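PDB 1N71: aac(6')-Ii from Enterococcus faecium, which acetylates aminoglycoside antibiotics at the 6'-amino group, very probably using acetyl-coenzyme A as the donor, and so confers resistance. Local coordinates for residues M1-F6 / T89-Y94; G58-I63 / W71-L76; Y152-V157 / P167-A172. One frame throughout, in Å; residues are numbered along the deposited sequence.

How the interactions relate
From the N terminus, strand 2-5 opens the chain and pairs with strand 46-52 at one edge of a mixed sheet. Interaction 1 closes the longest loop when helix 87-101 comes back to lie against that first strand. Nested inside this loop is interaction 2, the hairpin of strands 55-66 and 70-78, whose Ile60 and Phe59 pack against Leu91 of the helix. Interaction 3 follows in series, about 23 Å from interaction 1 and about 16 Å from interaction 2 between centres: a second hairpin at the far edge of the sheet, reaching the helix through Tyr152 and Val92. Coenzyme A touches interactions 1 and 2.

Interaction 1: residues M1-F6 / T89-Y94; sequences MIISEF and TRLVNY. With COA (coenzyme A), chain E.
Ile3 meets the helix with its two branches split: CG1 lies anti to the carbonyl carbon (chi1 -56°) and turns to Arg90, while CG2 lies anti to the backbone N and turns to Tyr94. On the helix, Tyr94 has CG anti to its own backbone N, and the Tyr94 and Ile3 side chains pass each other in opposite directions. CG2 of Ile3 sits 3.8 Å from CB of Tyr94. Beyond CG1, CD1 of Ile3 reaches CD2 of Leu91 at 3.8 Å, the two side chains crossing at about a right angle.

Arg90 runs toward the N terminus, with CG1 of Ile3 over one face of its guanidinium. Its NH2 donates to Met1 O at 3.1 Å, a bent bond with 146° at the hydrogen, while Met1 SD lies 3.7 Å from NH1. A water accepts from both Met1 N and Arg90 NH1, giving the guanidinium a second tie to the same residue. At the other end, a second water joins Tyr94 OH to Glu5 N, and CG of Glu5 comes within 3.7 Å of that hydroxyl.

At the start of the segment, Thr89 gives both N and OG1 to coenzyme A O2A, OG1 at 2.6 Å. Together with the backbone N of Gln86 and Gly88, this is the pyrophosphate-binding loop and helix start characteristic of the GNAT fold, here with the N-terminal edge strand packed alongside the helix.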
# COMPACT_ATOMS: atom_id res chain seq x y z
N MET A 1 18.49 -27.87 1.16
CA MET A 1 18.81 -26.63 0.39
C MET A 1 18.98 -25.45 1.34
O MET A 1 18.62 -25.54 2.52
CB MET A 1 17.70 -26.36 -0.63
CG MET A 1 16.30 -26.34 -0.06
SD MET A 1 15.93 -24.79 0.73
CE MET A 1 15.12 -23.96 -0.59
N ILE A 2 19.51 -24.34 0.84
CA ILE A 2 19.75 -23.19 1.70
C ILE A 2 19.03 -21.89 1.35
O ILE A 2 18.76 -21.59 0.19
CB ILE A 2 21.26 -22.88 1.80
CG1 ILE A 2 21.78 -22.36 0.47
CG2 ILE A 2 22.02 -24.14 2.19
CD1 ILE A 2 23.22 -21.90 0.52
N ILE A 3 18.74 -21.12 2.40
CA ILE A 3 18.08 -19.82 2.27
C ILE A 3 19.13 -18.75 2.55
O ILE A 3 19.72 -18.72 3.63
CB ILE A 3 16.96 -19.67 3.31
CG1 ILE A 3 15.96 -20.82 3.19
CG2 ILE A 3 16.27 -18.33 3.13
CD1 ILE A 3 15.24 -20.87 1.87
N SER A 4 19.38 -17.88 1.58
CA SER A 4 20.37 -16.82 1.76
C SER A 4 20.02 -15.59 0.94
O SER A 4 19.06 -15.61 0.17
CB SER A 4 21.75 -17.33 1.35
OG SER A 4 21.80 -17.55 -0.05
N GLU A 5 20.79 -14.53 1.11
CA GLU A 5 20.55 -13.30 0.36
C GLU A 5 20.76 -13.61 -1.12
O GLU A 5 21.71 -14.30 -1.49
CB GLU A 5 21.49 -12.18 0.81
CG GLU A 5 21.40 -11.86 2.30
CD GLU A 5 22.16 -10.60 2.68
OE1 GLU A 5 23.26 -10.37 2.14
OE2 GLU A 5 21.65 -9.85 3.54
N PHE A 6 19.87 -13.10 -1.95
CA PHE A 6 19.92 -13.31 -3.39
C PHE A 6 21.11 -12.59 -4.02
O PHE A 6 21.34 -11.41 -3.75
CB PHE A 6 18.61 -12.82 -4.01
CG PHE A 6 18.48 -13.09 -5.48
CD1 PHE A 6 19.18 -12.32 -6.40
CD2 PHE A 6 17.66 -14.11 -5.94
CE1 PHE A 6 19.06 -12.56 -7.77
CE2 PHE A 6 17.53 -14.37 -7.30
CZ PHE A 6 18.23 -13.59 -8.22
N THR A 89 8.12 -20.74 4.94
CA THR A 89 8.36 -20.36 6.33
C THR A 89 9.79 -19.87 6.50
O THR A 89 10.04 -18.82 7.09
CB THR A 89 8.13 -21.55 7.28
OG1 THR A 89 6.75 -21.96 7.21
CG2 THR A 89 8.47 -21.16 8.71
N ARG A 90 10.73 -20.64 5.97
CA ARG A 90 12.13 -20.28 6.07
C ARG A 90 12.43 -18.96 5.37
O ARG A 90 13.25 -18.17 5.84
CB ARG A 90 12.98 -21.43 5.52
CG ARG A 90 12.75 -22.72 6.30
CD ARG A 90 13.37 -23.91 5.61
NE ARG A 90 14.82 -23.80 5.56
CZ ARG A 90 15.60 -24.65 4.91
NH1 ARG A 90 15.07 -25.67 4.25
NH2 ARG A 90 16.92 -24.47 4.92
N LEU A 91 11.76 -18.70 4.25
CA LEU A 91 11.97 -17.44 3.53
C LEU A 91 11.43 -16.26 4.34
O LEU A 91 12.08 -15.22 4.44
CB LEU A 91 11.27 -17.48 2.16
CG LEU A 91 11.91 -18.32 1.06
CD1 LEU A 91 11.02 -18.32 -0.18
CD2 LEU A 91 13.29 -17.77 0.73
N VAL A 92 10.24 -16.42 4.90
CA VAL A 92 9.65 -15.34 5.69
C VAL A 92 10.50 -15.04 6.92
O VAL A 92 10.77 -13.89 7.23
CB VAL A 92 8.22 -15.68 6.10
CG1 VAL A 92 7.69 -14.66 7.10
CG2 VAL A 92 7.34 -15.70 4.85
N ASN A 93 10.92 -16.08 7.63
CA ASN A 93 11.74 -15.88 8.81
C ASN A 93 13.07 -15.22 8.48
O ASN A 93 13.57 -14.40 9.26
CB ASN A 93 11.97 -17.21 9.54
CG ASN A 93 10.71 -17.74 10.20
OD1 ASN A 93 9.94 -16.98 10.78
ND2 ASN A 93 10.51 -19.05 10.13
N TYR A 94 13.65 -15.56 7.33
CA TYR A 94 14.92 -14.96 6.94
C TYR A 94 14.68 -13.50 6.59
O TYR A 94 15.47 -12.62 6.93
CB TYR A 94 15.52 -15.71 5.75
CG TYR A 94 16.98 -15.39 5.49
CD1 TYR A 94 17.36 -14.22 4.85
CD2 TYR A 94 17.98 -16.28 5.88
CE1 TYR A 94 18.70 -13.92 4.61
CE2 TYR A 94 19.33 -16.00 5.65
CZ TYR A 94 19.68 -14.82 5.01
OH TYR A 94 21.00 -14.54 4.77
N1A COA E . -3.56 -22.20 3.13
C2A COA E . -3.49 -22.57 4.42
N3A COA E . -2.38 -22.92 5.12
C4A COA E . -1.25 -22.85 4.34
C5A COA E . -1.18 -22.49 3.01
C6A COA E . -2.42 -22.14 2.38
N6A COA E . -2.49 -21.77 1.10
N7A COA E . 0.13 -22.53 2.55
C8A COA E . 0.80 -22.92 3.60
N9A COA E . 0.03 -23.14 4.72
C1B COA E . 0.46 -23.58 6.05
C2B COA E . 1.00 -25.01 6.06
O2B COA E . -0.08 -25.93 6.24
C3B COA E . 1.92 -25.09 7.28
O3B COA E . 1.10 -25.21 8.45
P3B COA E . 1.36 -26.38 9.53
O7A COA E . 1.23 -27.63 8.75
O8A COA E . 0.28 -26.17 10.54
O9A COA E . 2.72 -26.11 10.04
C4B COA E . 2.54 -23.68 7.28
O4B COA E . 1.57 -22.87 6.59
C5B COA E . 3.92 -23.58 6.63
O5B COA E . 3.83 -23.78 5.21
P1A COA E . 5.14 -23.82 4.26
O1A COA E . 5.39 -25.23 3.89
O2A COA E . 6.21 -23.02 4.88
O3A COA E . 4.59 -23.03 2.98
P2A COA E . 5.10 -23.13 1.46
O4A COA E . 4.19 -24.01 0.71
O5A COA E . 6.56 -23.37 1.43
O6A COA E . 4.85 -21.62 0.97
CBP COA E . 3.19 -20.13 0.01
CCP COA E . 3.60 -20.97 1.21
CDP COA E . 1.80 -19.54 0.28
CEP COA E . 4.23 -18.98 -0.18
CAP COA E . 3.16 -21.07 -1.27
OAP COA E . 2.19 -22.11 -1.15
C9P COA E . 3.02 -20.29 -2.60
O9P COA E . 4.01 -20.09 -3.31
N8P COA E . 1.79 -19.86 -2.90
C7P COA E . 1.43 -19.11 -4.10
C6P COA E . 1.85 -17.64 -4.02
C5P COA E . 0.90 -16.78 -3.21
O5P COA E . -0.32 -16.80 -3.43
N4P COA E . 1.46 -16.02 -2.26
C3P COA E . 0.74 -15.11 -1.36
C2P COA E . 1.30 -13.70 -1.40
S1P COA E . 0.03 -12.43 -1.51
O HOH W 1 16.61 -28.11 3.59
O HOH W 2 23.22 -14.50 2.82

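Interaction 2: residues G58-I63 / W71-L76; sequences GFIGAI and WELHPL. With COA (coenzyme A), chain E.
Ile60 packs on Leu76 and Leu73 across the hairpin, and its chain is fully extended, CG1 anti to the backbone N (chi1 -170°). CB touches Leu76 CD1 at 3.8 Å. The CG2 branch packs on Leu91 of helix 87-101. On the longer branch, CG1 stays beside the Leu76 methyl and also comes 3.5 Å from Pro75 O. At the tip, CD1 still meets Leu76 CD1 and adds Leu73 CD1 at 4.0 Å, the Ile60 and Leu73 chains crossing at about a right angle. Ala62 continues this face: its CB meets CE3 of Trp71.

The backbone ladder is regular at one end, where Ile63 and Glu72 exchange two nearly straight bonds. Farther along, at the bulge, Gly61 N donates to Pro75 O at 3.0 Å, and His74 N reaches Gly61 O from 43° above the carbonyl plane. The register slips by one residue between Ile60 and Ala62, a beta bulge on the strand that carries His74 and the cis peptide before Pro75. Pro75 itself brings CD to the edge of the Phe59 ring, and its CB stands over the centre of the His74 ring.

Leu76 turns CG and CD2 to the CEP methyl of coenzyme A, both at 3.7 Å, placing it in the cofactor pocket. Helix 87-101 packs on Ile60 and Ala62 through Leu91 and Leu95, while helix 144-149 meets Leu73 and Leu76. Strand 46-52 pairs with Gly58, Ile60 and Ala62, and strand 106-112 lies on the other side of strand 70-78, with a backbone hydrogen bond between Trp71 and Thr106.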
# COMPACT_ATOMS: atom_id res chain seq x y z
N GLY A 58 12.62 -20.84 -4.55
CA GLY A 58 11.81 -19.87 -3.83
C GLY A 58 12.46 -18.51 -3.73
O GLY A 58 13.69 -18.39 -3.71
N PHE A 59 11.64 -17.47 -3.65
CA PHE A 59 12.16 -16.11 -3.56
C PHE A 59 11.21 -15.24 -2.76
O PHE A 59 9.99 -15.39 -2.84
CB PHE A 59 12.32 -15.51 -4.95
CG PHE A 59 12.84 -14.10 -4.95
CD1 PHE A 59 14.21 -13.84 -4.81
CD2 PHE A 59 11.97 -13.01 -5.05
CE1 PHE A 59 14.70 -12.53 -4.79
CE2 PHE A 59 12.44 -11.71 -5.03
CZ PHE A 59 13.81 -11.46 -4.90
N ILE A 60 11.78 -14.32 -1.98
CA ILE A 60 10.98 -13.39 -1.19
C ILE A 60 11.71 -12.06 -1.16
O ILE A 60 12.94 -12.00 -1.16
CB ILE A 60 10.77 -13.91 0.26
CG1 ILE A 60 9.72 -13.05 0.97
CG2 ILE A 60 12.08 -13.90 1.03
CD1 ILE A 60 9.32 -13.57 2.34
N GLY A 61 10.95 -10.97 -1.18
CA GLY A 61 11.56 -9.65 -1.15
C GLY A 61 10.78 -8.71 -0.25
O GLY A 61 9.66 -9.03 0.17
N ALA A 62 11.38 -7.57 0.07
CA ALA A 62 10.71 -6.58 0.90
C ALA A 62 11.07 -5.18 0.42
O ALA A 62 12.22 -4.92 0.06
CB ALA A 62 11.10 -6.76 2.37
N ILE A 63 10.08 -4.30 0.42
CA ILE A 63 10.25 -2.92 -0.02
C ILE A 63 10.05 -1.96 1.15
O ILE A 63 9.05 -2.05 1.87
CB ILE A 63 9.19 -2.55 -1.09
CG1 ILE A 63 9.26 -3.54 -2.26
CG2 ILE A 63 9.40 -1.13 -1.58
CD1 ILE A 63 8.10 -3.41 -3.22
N TRP A 71 8.00 -1.99 6.24
CA TRP A 71 8.33 -2.68 5.00
C TRP A 71 7.18 -3.53 4.46
O TRP A 71 6.44 -4.14 5.22
CB TRP A 71 9.53 -3.59 5.22
CG TRP A 71 10.78 -2.86 5.59
CD1 TRP A 71 11.01 -2.13 6.72
CD2 TRP A 71 11.99 -2.81 4.82
NE1 TRP A 71 12.29 -1.62 6.70
CE2 TRP A 71 12.91 -2.03 5.55
CE3 TRP A 71 12.38 -3.35 3.59
CZ2 TRP A 71 14.21 -1.77 5.09
CZ3 TRP A 71 13.67 -3.09 3.13
CH2 TRP A 71 14.57 -2.31 3.88
N GLU A 72 7.06 -3.57 3.13
CA GLU A 72 6.04 -4.38 2.48
C GLU A 72 6.67 -5.65 1.94
O GLU A 72 7.63 -5.59 1.15
CB GLU A 72 5.39 -3.62 1.31
CG GLU A 72 4.55 -4.54 0.42
CD GLU A 72 3.88 -3.82 -0.74
OE1 GLU A 72 4.37 -2.76 -1.16
OE2 GLU A 72 2.85 -4.33 -1.23
N LEU A 73 6.15 -6.80 2.35
CA LEU A 73 6.63 -8.09 1.89
C LEU A 73 6.12 -8.26 0.47
O LEU A 73 4.90 -8.28 0.23
CB LEU A 73 6.09 -9.21 2.80
CG LEU A 73 6.50 -10.66 2.53
CD1 LEU A 73 6.12 -11.52 3.73
CD2 LEU A 73 5.84 -11.19 1.26
N HIS A 74 7.04 -8.36 -0.49
CA HIS A 74 6.66 -8.51 -1.89
C HIS A 74 7.88 -8.75 -2.77
O HIS A 74 8.82 -7.96 -2.75
CB HIS A 74 5.91 -7.26 -2.36
CG HIS A 74 5.58 -7.27 -3.82
ND1 HIS A 74 6.51 -6.99 -4.80
CD2 HIS A 74 4.42 -7.53 -4.47
CE1 HIS A 74 5.94 -7.08 -5.99
NE2 HIS A 74 4.67 -7.40 -5.82
N PRO A 75 7.89 -9.86 -3.51
CA PRO A 75 6.83 -10.87 -3.54
C PRO A 75 7.27 -12.07 -2.71
O PRO A 75 8.29 -12.03 -2.02
CB PRO A 75 6.77 -11.22 -5.02
CG PRO A 75 8.24 -11.27 -5.36
CD PRO A 75 8.82 -10.06 -4.64
N LEU A 76 6.47 -13.13 -2.77
CA LEU A 76 6.80 -14.38 -2.09
C LEU A 76 6.31 -15.48 -3.02
O LEU A 76 5.12 -15.60 -3.28
CB LEU A 76 6.09 -14.52 -0.74
CG LEU A 76 6.30 -15.89 -0.08
CD1 LEU A 76 7.80 -16.21 0.02
CD2 LEU A 76 5.66 -15.93 1.30
N1A COA E . -3.56 -22.20 3.13
C2A COA E . -3.49 -22.57 4.42
N3A COA E . -2.38 -22.92 5.12
C4A COA E . -1.25 -22.85 4.34
C5A COA E . -1.18 -22.49 3.01
C6A COA E . -2.42 -22.14 2.38
N6A COA E . -2.49 -21.77 1.10
N7A COA E . 0.13 -22.53 2.55
C8A COA E . 0.80 -22.92 3.60
N9A COA E . 0.03 -23.14 4.72
C1B COA E . 0.46 -23.58 6.05
C2B COA E . 1.00 -25.01 6.06
O2B COA E . -0.08 -25.93 6.24
C3B COA E . 1.92 -25.09 7.28
O3B COA E . 1.10 -25.21 8.45
P3B COA E . 1.36 -26.38 9.53
O7A COA E . 1.23 -27.63 8.75
O8A COA E . 0.28 -26.17 10.54
O9A COA E . 2.72 -26.11 10.04
C4B COA E . 2.54 -23.68 7.28
O4B COA E . 1.57 -22.87 6.59
C5B COA E . 3.92 -23.58 6.63
O5B COA E . 3.83 -23.78 5.21
P1A COA E . 5.14 -23.82 4.26
O1A COA E . 5.39 -25.23 3.89
O2A COA E . 6.21 -23.02 4.88
O3A COA E . 4.59 -23.03 2.98
P2A COA E . 5.10 -23.13 1.46
O4A COA E . 4.19 -24.01 0.71
O5A COA E . 6.56 -23.37 1.43
O6A COA E . 4.85 -21.62 0.97
CBP COA E . 3.19 -20.13 0.01
CCP COA E . 3.60 -20.97 1.21
CDP COA E . 1.80 -19.54 0.28
CEP COA E . 4.23 -18.98 -0.18
CAP COA E . 3.16 -21.07 -1.27
OAP COA E . 2.19 -22.11 -1.15
C9P COA E . 3.02 -20.29 -2.60
O9P COA E . 4.01 -20.09 -3.31
N8P COA E . 1.79 -19.86 -2.90
C7P COA E . 1.43 -19.11 -4.10
C6P COA E . 1.85 -17.64 -4.02
C5P COA E . 0.90 -16.78 -3.21
O5P COA E . -0.32 -16.80 -3.43
N4P COA E . 1.46 -16.02 -2.26
C3P COA E . 0.74 -15.11 -1.36
C2P COA E . 1.30 -13.70 -1.40
S1P COA E . 0.03 -12.43 -1.51

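Interaction 3: residues Y152-V157 / P167-A172; sequences YKIVGV and PDIWMA
Trp170 O accepts two backbone N-H groups, from Val155 at 2.8 Å and, weakly, from Gly156 at 3.3 Å. With both residues facing Trp170, this is a classic beta bulge. Trp170 N answers by donating to Gly156 O, and Lys153 and Ala172 exchange a pair of bonds at the other end of the ladder.

Around this backbone core, the Trp170 indole brings CE3 and CZ3 against the Val157 backbone, CZ3 coming 3.4 Å from Val157 O, and Gly156 C sits at the ring edge. CG1 of Val155 is anti to the carbonyl carbon (chi1 -66°), which leaves CG2 between N and C, 4.0 Å from Ala172 CB. The other face is apolar: Ile154 CG2 meets Ile169 CG2 at 3.7 Å, and Met171, bent at chi3, carries CE to Tyr152 CB at 4.0 Å.

Farther out, Tyr152 OH is held by Glu96 of the helix 87-101. Tyr66 OH of the second subunit is hydrogen-bonded to Asp168 OD2, Thr129 OG1 of that subunit to Lys153 NZ, and Trp170 stacks on Trp170 of the second subunit, so this hairpin forms part of the dimer interface. Strand 168-174 pairs on its other side with strand 106-112; strand 153-158 is outermost in this chain, with backbone bonds from Val155 and Val157 to the second subunit; helices 129-134 and 144-149 pack on the Ile154 and Met171 face.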
# COMPACT_ATOMS: atom_id res chain seq x y z
N TYR A 152 1.46 -13.20 11.46
CA TYR A 152 0.86 -12.01 10.86
C TYR A 152 -0.62 -11.98 11.20
O TYR A 152 -1.24 -13.02 11.40
CB TYR A 152 1.05 -12.01 9.33
CG TYR A 152 2.49 -11.81 8.92
CD1 TYR A 152 3.45 -12.79 9.18
CD2 TYR A 152 2.92 -10.61 8.35
CE1 TYR A 152 4.80 -12.58 8.89
CE2 TYR A 152 4.27 -10.38 8.05
CZ TYR A 152 5.20 -11.37 8.33
OH TYR A 152 6.54 -11.14 8.09
N LYS A 153 -1.18 -10.78 11.26
CA LYS A 153 -2.58 -10.61 11.59
C LYS A 153 -3.28 -9.77 10.53
O LYS A 153 -2.68 -8.87 9.96
CB LYS A 153 -2.68 -9.91 12.96
CG LYS A 153 -3.99 -9.22 13.27
CD LYS A 153 -3.93 -8.54 14.64
CE LYS A 153 -5.26 -7.89 15.01
NZ LYS A 153 -5.30 -7.49 16.45
N ILE A 154 -4.54 -10.07 10.25
CA ILE A 154 -5.27 -9.27 9.28
C ILE A 154 -5.58 -7.96 9.99
O ILE A 154 -6.25 -7.96 11.03
CB ILE A 154 -6.60 -9.92 8.84
CG1 ILE A 154 -6.31 -11.26 8.14
CG2 ILE A 154 -7.36 -8.96 7.90
CD1 ILE A 154 -7.57 -12.08 7.79
N VAL A 155 -5.08 -6.86 9.45
CA VAL A 155 -5.28 -5.54 10.05
C VAL A 155 -6.10 -4.62 9.16
O VAL A 155 -6.30 -3.45 9.48
CB VAL A 155 -3.95 -4.85 10.34
CG1 VAL A 155 -3.18 -5.62 11.41
CG2 VAL A 155 -3.12 -4.75 9.06
N GLY A 156 -6.58 -5.14 8.04
CA GLY A 156 -7.38 -4.31 7.17
C GLY A 156 -7.79 -5.02 5.90
O GLY A 156 -7.26 -6.08 5.58
N VAL A 157 -8.74 -4.42 5.18
CA VAL A 157 -9.22 -4.95 3.92
C VAL A 157 -9.50 -3.80 2.97
O VAL A 157 -9.79 -2.68 3.40
CB VAL A 157 -10.54 -5.77 4.08
CG1 VAL A 157 -10.27 -7.05 4.88
CG2 VAL A 157 -11.62 -4.92 4.75
N PRO A 167 -11.77 -8.37 -2.79
CA PRO A 167 -10.92 -7.51 -1.97
C PRO A 167 -9.46 -7.90 -1.85
O PRO A 167 -9.04 -8.98 -2.25
CB PRO A 167 -11.61 -7.59 -0.62
CG PRO A 167 -11.93 -9.06 -0.55
CD PRO A 167 -12.49 -9.35 -1.95
N ASP A 168 -8.68 -6.97 -1.29
CA ASP A 168 -7.29 -7.23 -0.99
C ASP A 168 -7.35 -7.33 0.52
O ASP A 168 -8.12 -6.60 1.16
CB ASP A 168 -6.38 -6.08 -1.43
CG ASP A 168 -4.89 -6.45 -1.37
OD1 ASP A 168 -4.59 -7.66 -1.31
OD2 ASP A 168 -4.03 -5.55 -1.39
N ILE A 169 -6.58 -8.24 1.10
CA ILE A 169 -6.56 -8.42 2.54
C ILE A 169 -5.20 -7.96 3.05
O ILE A 169 -4.18 -8.50 2.61
CB ILE A 169 -6.76 -9.90 2.91
CG1 ILE A 169 -8.11 -10.40 2.36
CG2 ILE A 169 -6.70 -10.08 4.42
CD1 ILE A 169 -8.31 -11.91 2.45
N TRP A 170 -5.18 -6.98 3.94
CA TRP A 170 -3.93 -6.45 4.49
C TRP A 170 -3.56 -7.15 5.79
O TRP A 170 -4.35 -7.21 6.73
CB TRP A 170 -4.05 -4.95 4.77
CG TRP A 170 -3.90 -4.07 3.57
CD1 TRP A 170 -2.84 -4.04 2.70
CD2 TRP A 170 -4.80 -3.03 3.14
NE1 TRP A 170 -3.02 -3.04 1.76
CE2 TRP A 170 -4.21 -2.41 2.02
CE3 TRP A 170 -6.03 -2.57 3.61
CZ2 TRP A 170 -4.83 -1.35 1.35
CZ3 TRP A 170 -6.64 -1.51 2.95
CH2 TRP A 170 -6.04 -0.91 1.82
N MET A 171 -2.33 -7.67 5.85
CA MET A 171 -1.84 -8.36 7.03
C MET A 171 -0.53 -7.72 7.48
O MET A 171 0.23 -7.19 6.67
CB MET A 171 -1.62 -9.83 6.72
CG MET A 171 -2.88 -10.51 6.18
SD MET A 171 -2.70 -12.28 6.04
CE MET A 171 -2.57 -12.75 7.75
N ALA A 172 -0.25 -7.78 8.78
CA ALA A 172 0.97 -7.17 9.28
C ALA A 172 1.49 -7.86 10.52
O ALA A 172 0.75 -8.56 11.23
CB ALA A 172 0.72 -5.69 9.57